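Local atomic coordinates of carboxyl esterase NP (Bacillus subtilis, PDB entry 4CCW), a protein that hydrolyses carboxylic esters to an alcohol and a carboxylate, and is known as naproxen esterase. Residues 104-109 with 137-142; 56-60 with 120-126; 24-30 with 68-74; 264-268 with 282-286. The contacts are given in a common frame with arbitrary orientation. Residue numbers count along the deposited sequence, not the author numbering.

Contact 1 (104-109 with 137-142)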
loop_
_atom_site.group_PDB
_atom_site.type_symbol
_atom_site.label_atom_id
_atom_site.label_comp_id
_atom_site.label_asym_id
_atom_site.label_seq_id
_atom_site.Cartn_x
_atom_site.Cartn_y
_atom_site.Cartn_z
ATOM N N ARG A 104 8.444 -1.208 -13.776
ATOM C CA ARG A 104 8.364 -2.179 -12.704
ATOM C C ARG A 104 9.772 -2.546 -12.212
ATOM O O ARG A 104 9.972 -2.824 -11.040
ATOM C CB ARG A 104 7.591 -3.403 -13.179
ATOM C CG ARG A 104 6.158 -3.051 -13.574
ATOM C CD ARG A 104 5.286 -4.295 -13.704
ATOM N NE ARG A 104 5.627 -5.109 -14.868
ATOM C CZ ARG A 104 5.238 -4.840 -16.116
ATOM N NH1 ARG A 104 4.494 -3.751 -16.386
ATOM N NH2 ARG A 104 5.605 -5.652 -17.100
ATOM N N THR A 105 10.741 -2.522 -13.109
ATOM C CA THR A 105 12.136 -2.729 -12.709
ATOM C C THR A 105 12.600 -1.623 -11.746
ATOM O O THR A 105 13.154 -1.910 -10.683
ATOM C CB THR A 105 13.055 -2.823 -13.938
ATOM O OG1 THR A 105 12.683 -3.974 -14.709
ATOM C CG2 THR A 105 14.514 -2.964 -13.523
ATOM N N ASP A 106 12.343 -0.367 -12.115
ATOM C CA ASP A 106 12.704 0.791 -11.288
ATOM C C ASP A 106 12.119 0.682 -9.889
ATOM O O ASP A 106 12.829 0.851 -8.905
ATOM C CB ASP A 106 12.230 2.099 -11.937
ATOM C CG ASP A 106 13.057 2.494 -13.152
ATOM O OD1 ASP A 106 14.230 2.085 -13.258
ATOM O OD2 ASP A 106 12.524 3.222 -14.013
ATOM N N TYR A 107 10.819 0.396 -9.805
ATOM C CA TYR A 107 10.161 0.281 -8.512
ATOM C C TYR A 107 10.731 -0.836 -7.624
ATOM O O TYR A 107 10.873 -0.644 -6.423
ATOM C CB TYR A 107 8.644 0.138 -8.694
ATOM C CG TYR A 107 7.923 1.429 -9.094
ATOM C CD1 TYR A 107 8.017 2.585 -8.310
ATOM C CD2 TYR A 107 7.106 1.471 -10.228
ATOM C CE1 TYR A 107 7.331 3.751 -8.663
ATOM C CE2 TYR A 107 6.419 2.626 -10.587
ATOM C CZ TYR A 107 6.529 3.760 -9.805
ATOM O OH TYR A 107 5.842 4.906 -10.172
ATOM N N ALA A 108 11.053 -1.995 -8.198
ATOM C CA ALA A 108 11.686 -3.062 -7.415
ATOM C C ALA A 108 13.075 -2.646 -6.906
ATOM O O ALA A 108 13.433 -2.942 -5.763
ATOM C CB ALA A 108 11.767 -4.361 -8.203
ATOM N N ASN A 109 13.842 -1.968 -7.756
ATOM C CA ASN A 109 15.156 -1.434 -7.375
ATOM C C ASN A 109 15.050 -0.336 -6.309
ATOM O O ASN A 109 15.944 -0.190 -5.477
ATOM C CB ASN A 109 15.921 -0.903 -8.594
ATOM C CG ASN A 109 16.506 -2.008 -9.465
ATOM O OD1 ASN A 109 16.720 -3.136 -9.012
ATOM N ND2 ASN A 109 16.778 -1.680 -10.731
ATOM N N ASN A 137 5.218 -7.541 -7.161
ATOM C CA ASN A 137 6.289 -7.297 -8.117
ATOM C C ASN A 137 7.657 -7.602 -7.468
ATOM O O ASN A 137 8.547 -8.217 -8.090
ATOM C CB ASN A 137 6.218 -5.846 -8.631
ATOM C CG ASN A 137 7.280 -5.536 -9.682
ATOM O OD1 ASN A 137 7.295 -6.116 -10.771
ATOM N ND2 ASN A 137 8.153 -4.598 -9.363
ATOM N N PHE A 138 7.801 -7.211 -6.205
ATOM C CA PHE A 138 9.080 -7.368 -5.485
ATOM C C PHE A 138 9.378 -8.824 -5.143
ATOM O O PHE A 138 10.502 -9.301 -5.343
ATOM C CB PHE A 138 9.101 -6.490 -4.227
ATOM C CG PHE A 138 10.440 -6.438 -3.528
ATOM C CD1 PHE A 138 11.487 -5.681 -4.052
ATOM C CD2 PHE A 138 10.642 -7.114 -2.335
ATOM C CE1 PHE A 138 12.714 -5.608 -3.397
ATOM C CE2 PHE A 138 11.859 -7.050 -1.675
ATOM C CZ PHE A 138 12.895 -6.295 -2.207
ATOM N N LEU A 139 8.388 -9.528 -4.614
ATOM C CA LEU A 139 8.609 -10.920 -4.224
ATOM C C LEU A 139 8.888 -11.807 -5.441
ATOM O O LEU A 139 9.608 -12.795 -5.320
ATOM C CB LEU A 139 7.455 -11.455 -3.351
ATOM C CG LEU A 139 6.087 -11.701 -3.999
ATOM C CD1 LEU A 139 6.009 -13.119 -4.558
ATOM C CD2 LEU A 139 4.959 -11.458 -2.994
ATOM N N LEU A 140 8.331 -11.462 -6.603
ATOM C CA LEU A 140 8.598 -12.232 -7.821
ATOM C C LEU A 140 10.016 -12.006 -8.324
ATOM O O LEU A 140 10.642 -12.918 -8.857
ATOM C CB LEU A 140 7.591 -11.907 -8.926
ATOM C CG LEU A 140 6.155 -12.416 -8.750
ATOM C CD1 LEU A 140 5.296 -11.974 -9.915
ATOM C CD2 LEU A 140 6.094 -13.931 -8.613
ATOM N N ARG A 141 10.520 -10.785 -8.149
ATOM C CA ARG A 141 11.861 -10.445 -8.631
ATOM C C ARG A 141 12.965 -10.842 -7.646
ATOM O O ARG A 141 14.078 -11.198 -8.065
ATOM C CB ARG A 141 11.956 -8.957 -8.984
ATOM C CG ARG A 141 11.200 -8.580 -10.248
ATOM C CD ARG A 141 10.904 -7.089 -10.281
ATOM N NE ARG A 141 10.194 -6.697 -11.493
ATOM C CZ ARG A 141 10.780 -6.443 -12.660
ATOM N NH1 ARG A 141 12.100 -6.547 -12.793
ATOM N NH2 ARG A 141 10.041 -6.104 -13.699
ATOM N N MET A 142 12.650 -10.805 -6.352
ATOM C CA MET A 142 13.647 -10.963 -5.287
ATOM C C MET A 142 13.156 -11.805 -4.110
ATOM O O MET A 142 13.111 -11.319 -2.972
ATOM C CB MET A 142 14.078 -9.592 -4.795
ATOM C CG MET A 142 14.482 -8.677 -5.934
ATOM S SD MET A 142 15.610 -7.414 -5.390
ATOM C CE MET A 142 15.631 -6.365 -6.845
HETATM O O HOH W 1 7.341 -7.280 -13.458
#

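Contact 2 (56-60 with 120-126)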
loop_
_atom_site.group_PDB
_atom_site.type_symbol
_atom_site.label_atom_id
_atom_site.label_comp_id
_atom_site.label_asym_id
_atom_site.label_seq_id
_atom_site.Cartn_x
_atom_site.Cartn_y
_atom_site.Cartn_z
ATOM N N PRO A 56 11.976 -7.777 11.154
ATOM C CA PRO A 56 11.465 -6.677 10.352
ATOM C C PRO A 56 10.138 -6.991 9.645
ATOM O O PRO A 56 9.893 -8.131 9.214
ATOM C CB PRO A 56 12.587 -6.408 9.328
ATOM C CG PRO A 56 13.702 -7.362 9.660
ATOM C CD PRO A 56 13.137 -8.434 10.529
ATOM N N LEU A 57 9.299 -5.966 9.545
ATOM C CA LEU A 57 8.063 -6.013 8.765
ATOM C C LEU A 57 7.922 -4.727 7.971
ATOM O O LEU A 57 8.048 -3.629 8.527
ATOM C CB LEU A 57 6.842 -6.211 9.679
ATOM C CG LEU A 57 5.442 -5.944 9.098
ATOM C CD1 LEU A 57 5.050 -6.978 8.037
ATOM C CD2 LEU A 57 4.406 -5.921 10.211
ATOM N N VAL A 58 7.662 -4.854 6.670
ATOM C CA VAL A 58 7.540 -3.676 5.821
ATOM C C VAL A 58 6.080 -3.522 5.355
ATOM O O VAL A 58 5.461 -4.481 4.888
ATOM C CB VAL A 58 8.514 -3.717 4.617
ATOM C CG1 VAL A 58 8.248 -2.559 3.659
ATOM C CG2 VAL A 58 9.966 -3.665 5.080
ATOM N N LEU A 59 5.552 -2.310 5.508
ATOM C CA LEU A 59 4.195 -1.971 5.103
ATOM C C LEU A 59 4.212 -1.020 3.908
ATOM O O LEU A 59 4.959 -0.036 3.882
ATOM C CB LEU A 59 3.431 -1.316 6.261
ATOM C CG LEU A 59 3.478 -1.985 7.643
ATOM C CD1 LEU A 59 2.749 -1.147 8.678
ATOM C CD2 LEU A 59 2.917 -3.394 7.593
ATOM N N LEU A 60 3.373 -1.326 2.926
ATOM C CA LEU A 60 3.249 -0.515 1.731
ATOM C C LEU A 60 1.758 -0.198 1.546
ATOM O O LEU A 60 0.956 -1.077 1.247
ATOM C CB LEU A 60 3.838 -1.237 0.512
ATOM C CG LEU A 60 5.366 -1.413 0.455
ATOM C CD1 LEU A 60 5.738 -2.368 -0.675
ATOM C CD2 LEU A 60 6.100 -0.082 0.307
ATOM N N ILE A 120 17.895 -4.646 6.168
ATOM C CA ILE A 120 17.053 -5.828 6.100
ATOM C C ILE A 120 17.724 -6.901 5.240
ATOM O O ILE A 120 18.264 -6.610 4.161
ATOM C CB ILE A 120 15.628 -5.479 5.601
ATOM C CG1 ILE A 120 14.891 -4.631 6.652
ATOM C CG2 ILE A 120 14.844 -6.748 5.290
ATOM C CD1 ILE A 120 13.636 -3.929 6.153
ATOM N N GLU A 121 17.736 -8.132 5.751
ATOM C CA GLU A 121 18.102 -9.282 4.931
ATOM C C GLU A 121 16.840 -9.820 4.288
ATOM O O GLU A 121 16.578 -9.533 3.124
ATOM C CB GLU A 121 18.814 -10.348 5.758
ATOM C CG GLU A 121 20.280 -10.018 5.984
ATOM C CD GLU A 121 20.916 -10.921 7.014
ATOM O OE1 GLU A 121 20.448 -10.920 8.172
ATOM O OE2 GLU A 121 21.887 -11.624 6.664
ATOM N N LYS A 122 16.049 -10.574 5.056
ATOM C CA LYS A 122 14.686 -10.928 4.631
ATOM C C LYS A 122 13.657 -10.232 5.524
ATOM O O LYS A 122 13.921 -9.964 6.698
ATOM C CB LYS A 122 14.467 -12.440 4.657
ATOM C CG LYS A 122 15.492 -13.258 3.890
ATOM C CD LYS A 122 15.030 -14.701 3.750
ATOM C CE LYS A 122 16.067 -15.535 3.020
ATOM N NZ LYS A 122 15.683 -16.973 2.956
ATOM N N SER A 123 12.493 -9.926 4.965
ATOM C CA SER A 123 11.437 -9.248 5.723
ATOM C C SER A 123 10.061 -9.791 5.412
ATOM O O SER A 123 9.817 -10.303 4.320
ATOM C CB SER A 123 11.446 -7.745 5.434
ATOM O OG SER A 123 10.479 -7.077 6.229
ATOM N N HIS A 124 9.159 -9.691 6.384
ATOM C CA HIS A 124 7.743 -9.867 6.099
ATOM C C HIS A 124 7.268 -8.609 5.445
ATOM O O HIS A 124 7.833 -7.535 5.666
ATOM C CB HIS A 124 6.964 -10.149 7.372
ATOM C CG HIS A 124 7.244 -11.515 7.966
ATOM N ND1 HIS A 124 6.869 -12.658 7.364
ATOM C CD2 HIS A 124 7.878 -11.886 9.153
ATOM C CE1 HIS A 124 7.238 -13.712 8.129
ATOM N NE2 HIS A 124 7.854 -13.236 9.222
ATOM N N MET A 125 6.234 -8.734 4.611
ATOM C CA MET A 125 5.677 -7.586 3.915
ATOM C C MET A 125 4.168 -7.641 3.955
ATOM O O MET A 125 3.573 -8.726 3.881
ATOM C CB MET A 125 6.129 -7.538 2.453
ATOM C CG MET A 125 7.634 -7.474 2.260
ATOM S SD MET A 125 8.063 -7.479 0.509
ATOM C CE MET A 125 7.530 -5.827 0.032
ATOM N N ILE A 126 3.561 -6.459 4.069
ATOM C CA ILE A 126 2.124 -6.297 3.944
ATOM C C ILE A 126 1.922 -5.120 3.017
ATOM O O ILE A 126 2.533 -4.066 3.198
ATOM C CB ILE A 126 1.447 -6.009 5.302
ATOM C CG1 ILE A 126 1.718 -7.161 6.288
ATOM C CG2 ILE A 126 -0.050 -5.774 5.127
ATOM C CD1 ILE A 126 1.368 -6.836 7.736
#

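Contact 3 (24-30 with 68-74)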
loop_
_atom_site.group_PDB
_atom_site.type_symbol
_atom_site.label_atom_id
_atom_site.label_comp_id
_atom_site.label_asym_id
_atom_site.label_seq_id
_atom_site.Cartn_x
_atom_site.Cartn_y
_atom_site.Cartn_z
ATOM N N SER A 24 -2.433 13.415 11.014
ATOM C CA SER A 24 -2.830 11.997 10.964
ATOM C C SER A 24 -1.909 11.092 11.788
ATOM O O SER A 24 -2.350 10.069 12.302
ATOM C CB SER A 24 -2.881 11.490 9.529
ATOM O OG SER A 24 -3.980 12.038 8.825
ATOM N N LEU A 25 -0.636 11.460 11.907
ATOM C CA LEU A 25 0.303 10.667 12.705
ATOM C C LEU A 25 -0.011 10.662 14.204
ATOM O O LEU A 25 0.483 9.812 14.936
ATOM C CB LEU A 25 1.753 11.093 12.463
ATOM C CG LEU A 25 2.490 10.487 11.268
ATOM C CD1 LEU A 25 3.987 10.647 11.474
ATOM C CD2 LEU A 25 2.147 9.014 11.071
ATOM N N SER A 26 -0.847 11.594 14.649
ATOM C CA SER A 26 -1.322 11.596 16.029
ATOM C C SER A 26 -2.337 10.474 16.295
ATOM O O SER A 26 -2.674 10.204 17.454
ATOM C CB SER A 26 -1.909 12.962 16.405
ATOM O OG SER A 26 -3.183 13.154 15.815
ATOM N N LEU A 27 -2.817 9.838 15.223
ATOM C CA LEU A 27 -3.694 8.665 15.319
ATOM C C LEU A 27 -2.916 7.360 15.544
ATOM O O LEU A 27 -3.524 6.289 15.725
ATOM C CB LEU A 27 -4.572 8.525 14.069
ATOM C CG LEU A 27 -5.433 9.701 13.590
ATOM C CD1 LEU A 27 -6.080 9.370 12.251
ATOM C CD2 LEU A 27 -6.480 10.103 14.623
ATOM N N TRP A 28 -1.579 7.464 15.513
ATOM C CA TRP A 28 -0.675 6.336 15.737
ATOM C C TRP A 28 -0.630 6.057 17.224
ATOM O O TRP A 28 -0.191 6.916 17.999
ATOM C CB TRP A 28 0.712 6.725 15.250
ATOM C CG TRP A 28 1.539 5.640 14.610
ATOM C CD1 TRP A 28 2.501 4.829 15.216
ATOM C CD2 TRP A 28 1.546 5.246 13.191
ATOM N NE1 TRP A 28 3.067 3.978 14.303
ATOM C CE2 TRP A 28 2.539 4.175 13.068
ATOM C CE3 TRP A 28 0.848 5.653 12.056
ATOM C CZ2 TRP A 28 2.805 3.554 11.855
ATOM C CZ3 TRP A 28 1.121 5.019 10.839
ATOM C CH2 TRP A 28 2.078 3.995 10.741
ATOM N N PRO A 29 -1.096 4.865 17.657
ATOM C CA PRO A 29 -1.223 4.607 19.103
ATOM C C PRO A 29 0.014 3.996 19.754
ATOM O O PRO A 29 -0.073 3.454 20.864
ATOM C CB PRO A 29 -2.388 3.621 19.168
ATOM C CG PRO A 29 -2.304 2.869 17.885
ATOM C CD PRO A 29 -1.603 3.732 16.861
ATOM N N VAL A 30 1.154 4.084 19.079
ATOM C CA VAL A 30 2.406 3.562 19.617
ATOM C C VAL A 30 3.554 4.523 19.294
ATOM O O VAL A 30 3.423 5.365 18.411
ATOM C CB VAL A 30 2.675 2.120 19.108
ATOM C CG1 VAL A 30 3.187 2.119 17.670
ATOM C CG2 VAL A 30 3.637 1.391 20.030
ATOM N N THR A 68 0.288 6.780 6.710
ATOM C CA THR A 68 -0.517 7.117 7.878
ATOM C C THR A 68 -1.767 6.238 8.001
ATOM O O THR A 68 -2.382 6.215 9.073
ATOM C CB THR A 68 -0.974 8.590 7.865
ATOM O OG1 THR A 68 -1.824 8.803 6.728
ATOM C CG2 THR A 68 0.218 9.535 7.822
ATOM N N MET A 69 -2.129 5.526 6.922
ATOM C CA MET A 69 -3.342 4.690 6.900
ATOM C C MET A 69 -3.281 3.495 7.845
ATOM O O MET A 69 -4.310 2.899 8.140
ATOM C CB MET A 69 -3.677 4.190 5.488
ATOM C CG MET A 69 -2.723 3.148 4.927
ATOM S SD MET A 69 -3.428 2.319 3.482
ATOM C CE MET A 69 -4.470 1.060 4.216
ATOM N N TRP A 70 -2.083 3.146 8.302
ATOM C CA TRP A 70 -1.892 1.943 9.136
ATOM C C TRP A 70 -2.236 2.105 10.603
ATOM O O TRP A 70 -1.969 1.198 11.412
ATOM C CB TRP A 70 -0.468 1.417 8.985
ATOM C CG TRP A 70 -0.105 1.014 7.576
ATOM C CD1 TRP A 70 0.862 1.576 6.753
ATOM C CD2 TRP A 70 -0.697 -0.077 6.785
ATOM N NE1 TRP A 70 0.890 0.946 5.528
ATOM C CE2 TRP A 70 -0.012 -0.064 5.490
ATOM C CE3 TRP A 70 -1.697 -1.022 7.013
ATOM C CZ2 TRP A 70 -0.324 -0.977 4.481
ATOM C CZ3 TRP A 70 -2.005 -1.931 5.988
ATOM C CH2 TRP A 70 -1.333 -1.899 4.752
ATOM N N TYR A 71 -2.865 3.227 10.967
ATOM C CA TYR A 71 -3.176 3.488 12.386
ATOM C C TYR A 71 -4.037 2.426 13.101
ATOM O O TYR A 71 -3.870 2.244 14.310
ATOM C CB TYR A 71 -3.721 4.916 12.618
ATOM C CG TYR A 71 -5.087 5.188 12.028
ATOM C CD1 TYR A 71 -6.246 4.869 12.728
ATOM C CD2 TYR A 71 -5.220 5.773 10.763
ATOM C CE1 TYR A 71 -7.500 5.104 12.183
ATOM C CE2 TYR A 71 -6.466 6.026 10.216
ATOM C CZ TYR A 71 -7.601 5.685 10.919
ATOM O OH TYR A 71 -8.839 5.925 10.380
ATOM N N PRO A 72 -4.931 1.712 12.372
ATOM C CA PRO A 72 -5.755 0.701 13.055
ATOM C C PRO A 72 -5.055 -0.638 13.267
ATOM O O PRO A 72 -5.613 -1.533 13.910
ATOM C CB PRO A 72 -6.929 0.481 12.090
ATOM C CG PRO A 72 -6.815 1.527 11.032
ATOM C CD PRO A 72 -5.376 1.912 10.983
ATOM N N ASN A 73 -3.854 -0.775 12.724
ATOM C CA ASN A 73 -3.203 -2.080 12.637
ATOM C C ASN A 73 -1.873 -2.073 13.351
ATOM O O ASN A 73 -1.374 -3.119 13.757
ATOM C CB ASN A 73 -2.959 -2.467 11.171
ATOM C CG ASN A 73 -4.115 -2.105 10.268
ATOM O OD1 ASN A 73 -4.055 -1.099 9.548
ATOM N ND2 ASN A 73 -5.192 -2.899 10.316
ATOM N N ILE A 74 -1.302 -0.884 13.506
ATOM C CA ILE A 74 0.090 -0.768 13.910
ATOM C C ILE A 74 0.355 -1.176 15.371
ATOM O O ILE A 74 1.427 -1.687 15.669
ATOM C CB ILE A 74 0.670 0.631 13.589
ATOM C CG1 ILE A 74 2.207 0.625 13.686
ATOM C CG2 ILE A 74 0.060 1.702 14.486
ATOM C CD1 ILE A 74 2.894 -0.226 12.637
#

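Contact 4 (264-268 with 282-286)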
loop_
_atom_site.group_PDB
_atom_site.type_symbol
_atom_site.label_atom_id
_atom_site.label_comp_id
_atom_site.label_asym_id
_atom_site.label_seq_id
_atom_site.Cartn_x
_atom_site.Cartn_y
_atom_site.Cartn_z
ATOM N N GLU A 264 -2.483 -18.697 0.536
ATOM C CA GLU A 264 -3.650 -18.814 1.392
ATOM C C GLU A 264 -4.481 -17.595 1.012
ATOM O O GLU A 264 -4.060 -16.462 1.216
ATOM C CB GLU A 264 -3.253 -18.824 2.886
ATOM C CG GLU A 264 -2.314 -19.976 3.276
ATOM C CD GLU A 264 -2.072 -20.097 4.780
ATOM O OE1 GLU A 264 -2.691 -19.363 5.573
ATOM O OE2 GLU A 264 -1.260 -20.951 5.183
ATOM N N ALA A 265 -5.636 -17.824 0.395
ATOM C CA ALA A 265 -6.440 -16.716 -0.106
ATOM C C ALA A 265 -7.851 -16.800 0.441
ATOM O O ALA A 265 -8.398 -17.891 0.567
ATOM C CB ALA A 265 -6.451 -16.712 -1.637
ATOM N N GLU A 266 -8.433 -15.646 0.774
ATOM C CA GLU A 266 -9.810 -15.607 1.277
ATOM C C GLU A 266 -10.488 -14.283 0.999
ATOM O O GLU A 266 -9.832 -13.237 0.900
ATOM C CB GLU A 266 -9.887 -15.950 2.777
ATOM C CG GLU A 266 -9.239 -14.924 3.687
ATOM C CD GLU A 266 -9.336 -15.303 5.153
ATOM O OE1 GLU A 266 -8.681 -16.292 5.561
ATOM O OE2 GLU A 266 -10.088 -14.626 5.890
ATOM N N VAL A 267 -11.811 -14.359 0.854
ATOM C CA VAL A 267 -12.663 -13.186 0.723
ATOM C C VAL A 267 -13.315 -12.974 2.076
ATOM O O VAL A 267 -14.038 -13.840 2.569
ATOM C CB VAL A 267 -13.743 -13.365 -0.357
ATOM C CG1 VAL A 267 -14.702 -12.172 -0.353
ATOM C CG2 VAL A 267 -13.106 -13.510 -1.729
ATOM N N ILE A 268 -13.040 -11.819 2.665
ATOM C CA ILE A 268 -13.447 -11.482 4.024
ATOM C C ILE A 268 -14.839 -10.862 4.071
ATOM O O ILE A 268 -15.204 -10.078 3.206
ATOM C CB ILE A 268 -12.420 -10.528 4.661
ATOM C CG1 ILE A 268 -11.133 -11.295 4.947
ATOM C CG2 ILE A 268 -12.965 -9.881 5.934
ATOM C CD1 ILE A 268 -9.941 -10.403 5.193
ATOM N N TYR A 282 -10.132 -8.396 12.822
ATOM C CA TYR A 282 -9.977 -9.653 12.096
ATOM C C TYR A 282 -8.691 -9.655 11.297
ATOM O O TYR A 282 -7.932 -10.615 11.336
ATOM C CB TYR A 282 -11.151 -9.937 11.146
ATOM C CG TYR A 282 -10.955 -11.250 10.415
ATOM C CD1 TYR A 282 -11.121 -12.463 11.082
ATOM C CD2 TYR A 282 -10.548 -11.280 9.076
ATOM C CE1 TYR A 282 -10.915 -13.672 10.437
ATOM C CE2 TYR A 282 -10.336 -12.485 8.421
ATOM C CZ TYR A 282 -10.524 -13.671 9.100
ATOM O OH TYR A 282 -10.309 -14.865 8.454
ATOM N N VAL A 283 -8.469 -8.575 10.550
ATOM C CA VAL A 283 -7.320 -8.497 9.641
ATOM C C VAL A 283 -5.991 -8.541 10.401
ATOM O O VAL A 283 -5.050 -9.250 9.994
ATOM C CB VAL A 283 -7.426 -7.266 8.727
ATOM C CG1 VAL A 283 -6.146 -7.079 7.924
ATOM C CG2 VAL A 283 -8.618 -7.431 7.789
ATOM N N ASN A 284 -5.925 -7.805 11.511
ATOM C CA ASN A 284 -4.744 -7.817 12.368
ATOM C C ASN A 284 -4.336 -9.230 12.784
ATOM O O ASN A 284 -3.196 -9.612 12.575
ATOM C CB ASN A 284 -4.955 -6.971 13.631
ATOM C CG ASN A 284 -5.001 -5.482 13.337
ATOM O OD1 ASN A 284 -4.800 -5.057 12.203
ATOM N ND2 ASN A 284 -5.271 -4.683 14.369
ATOM N N GLU A 285 -5.274 -9.986 13.365
ATOM C CA GLU A 285 -5.010 -11.359 13.838
ATOM C C GLU A 285 -4.694 -12.310 12.687
ATOM O O GLU A 285 -3.807 -13.169 12.803
ATOM C CB GLU A 285 -6.203 -11.908 14.640
ATOM C CG GLU A 285 -5.984 -13.298 15.242
ATOM C CD GLU A 285 -6.181 -14.460 14.263
ATOM O OE1 GLU A 285 -6.913 -14.315 13.265
ATOM O OE2 GLU A 285 -5.610 -15.550 14.511
ATOM N N ARG A 286 -5.437 -12.166 11.593
ATOM C CA ARG A 286 -5.303 -13.062 10.448
ATOM C C ARG A 286 -3.898 -12.979 9.864
ATOM O O ARG A 286 -3.291 -13.995 9.570
ATOM C CB ARG A 286 -6.355 -12.741 9.374
ATOM C CG ARG A 286 -6.275 -13.619 8.127
ATOM C CD ARG A 286 -6.597 -15.067 8.454
ATOM N NE ARG A 286 -6.328 -16.037 7.384
ATOM C CZ ARG A 286 -5.240 -16.812 7.308
ATOM N NH1 ARG A 286 -4.274 -16.719 8.218
ATOM N NH2 ARG A 286 -5.113 -17.687 6.312
HETATM O O HOH W 2 -2.212 -18.826 8.224
HETATM O O HOH W 3 -6.514 -17.490 3.992
#

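Contact 1 (104-109 with 137-142)
Ala108, Arg141 and Asn137 bury the most surface where the N-terminal part of helix 104-118 crosses the C-terminal end of helix 130-141. The two helix segments run almost at right angles (signed crossing angle -85°), with 9.6 Å between their axes at closest approach. The small Ala108 sits at the crossing, its CA 5.4 Å from that of Phe138, and its CB packs 3.5 Å from CD of Arg141 and 3.8 Å from ND2 of Asn137. Asn137 ND2 donates a hydrogen bond of 3.0 Å to the backbone O of Arg104, which also accepts the helical bond from Ala108 N. The other end of the amide, Asn137 OD1, receives NE of Arg141 at 3.0 Å, one helical turn on. This bond holds the guanidinium with one face over Arg104 C and Thr105 N, and NH1 reaches OG1 of Thr105 in a weak bond of 3.3 Å. A water joins Arg104 NE, Asn137 OD1 and Arg141 NH2; Arg104 NH1 is bound by the carbonyls of Ala217 and Gly219. The Phe138 ring turns its edge to Ala108 O. Such packing, on one face of the sheet, of the helices preceding and following strand 123-128 is characteristic of the alpha/beta hydrolase fold.

Contact 2 (56-60 with 120-126)
Two neighbouring parallel strands pair here in the central sheet of the alpha/beta hydrolase fold, strand 56-60 lying between 82-86 and 123-128. Leu57, Val58 and Leu59 stand opposite His124, Met125 and Ile126, with CA-CA distances of 4.7 to 4.9 Å. As in any parallel pair, one residue bonds to two on its neighbour: Val58 N donates to His124 O and Val58 O accepts from Ile126 N, both at 2.9 Å. Leu60 N continues the pattern to Ile126 O at 2.9 Å, whereas His124 N to Pro56 O, at 3.3 Å, is weak. Leu57, Leu59, His124 and Ile126 share one face, where Trp70 covers Leu59 and Ile126; Val58 and Met125 occupy the other, toward helix 104-118. A GxSxG sequence begins in the last part of strand 123-128 and places Ser129 in the turn before helix 130-141, consistent with the nucleophile elbow of this family. At the opposite end, Ser123 OG bonds to His124 O at 2.7 Å, and Ile120 CD1 packs 3.8 Å from Val58 CG2.

Contact 3 (24-30 with 68-74)
Trp28 lays one face of its indole against Ile74, whose CG2 sits 3.8 Å from the centroid of the five-membered ring and 12° off its normal, a CH-pi contact. CZ2 of Trp28 also comes within 3.5 Å of Ile74 CG1, while the far end of the indole reaches the backbone of Thr68, with CZ3 4.0 Å from CA, and the side chain of Trp70, with CH2 4.0 Å from CB. A second CH-pi contact forms between Leu27 and Tyr71: Leu27 CD1 stands 4.0 Å from the ring centroid, 14° off the normal. No hydrogen bond crosses between the segments. The contact joins the loop between helix 12-24 and strand 32-39 to the loop that follows strand 56-60 in the alpha/beta hydrolase fold and leads into helix 74-80. Trp28 also packs on Ile47 of strand 42-49 and Ala85 of strand 82-86; its NE1 is hydrogen-bonded to Ser49, and Tyr71 OH to the backbone of His193. Nearer helix 12-24, Ser24 CB meets Thr68 CB at 3.8 Å, and both hydroxyls are hydrogen-bonded to Gln199 of helix 194-205. Leu25 CD2 touches Thr68 CG2 at 3.8 Å, and at the opposite end Pro29 CD lies 3.5 Å from Ile74 CG2.

Contact 4 (264-268 with 282-286)
A salt-bridge network of Glu264, Glu266 and Arg286 ties the last strand of the alpha/beta hydrolase sheet to the C-terminal helix 280-291. The side chains of Glu264, Glu266 and Ile268, alternate residues on strand 263-268, all point toward the helix. Arg286 serves both acids through the edge of its guanidinium: NH2 bonds to Glu264 OE1 and NE to Glu266 OE1, each at 3.0 Å and nearly straight, with N-H...O angles of 164° and 166°. Water reinforces both links, one molecule joining Glu264 OE1 to Arg286 NH1 and another joining Glu266 OE1 to Arg286 NH2. The second carboxylate oxygen of Glu266, OE2, accepts a short 2.6 Å hydrogen bond from OH of Tyr282, one helical turn before Arg286, so that Glu266 bonds to both side chains. Toward the strand's C-terminal end the chemistry becomes apolar: Ile268 CG1 lies 3.8 Å from Tyr282 CE2, and Ile268 CD1 lies 4.2 Å from Val283 CG2. Segments 264-268 and 282-286 run nearly antiparallel, at 166°, and their axes approach to 11.9 Å, a separation bridged by the long side chains. Between these two segments in sequence lies His273, probably the catalytic proton acceptor. Strand 236-241 pairs with 263-268 along its inner edge, and helix 249-259 packs on the opposite face of the sheet, against Ala265 and Val267.

Contact 2 is the most buried of the four, with a backbone hydrogen-bond pattern inside the sheet; the others are partly buried and depend on side chains. Contacts 1 and 2 share a run of consecutive elements, since strand 123-128 lies between helices 104-118 and 130-141 in sequence, and Phe138 CD2 meets Met125 SD at 3.9 Å. Contact 3 reaches the other face of that sheet, where Trp70 CZ2 lies 3.5 Å from Leu60 O; its aromatic and aliphatic packing contrasts with the polar, water-linked contact 1 on the far side of the chain's centre. Contact 4, at another part of the same sheet, is the one held by salt bridges, and Asn284 of its helix probably hydrogen-bonds Pro72 and Asn73 of contact 3.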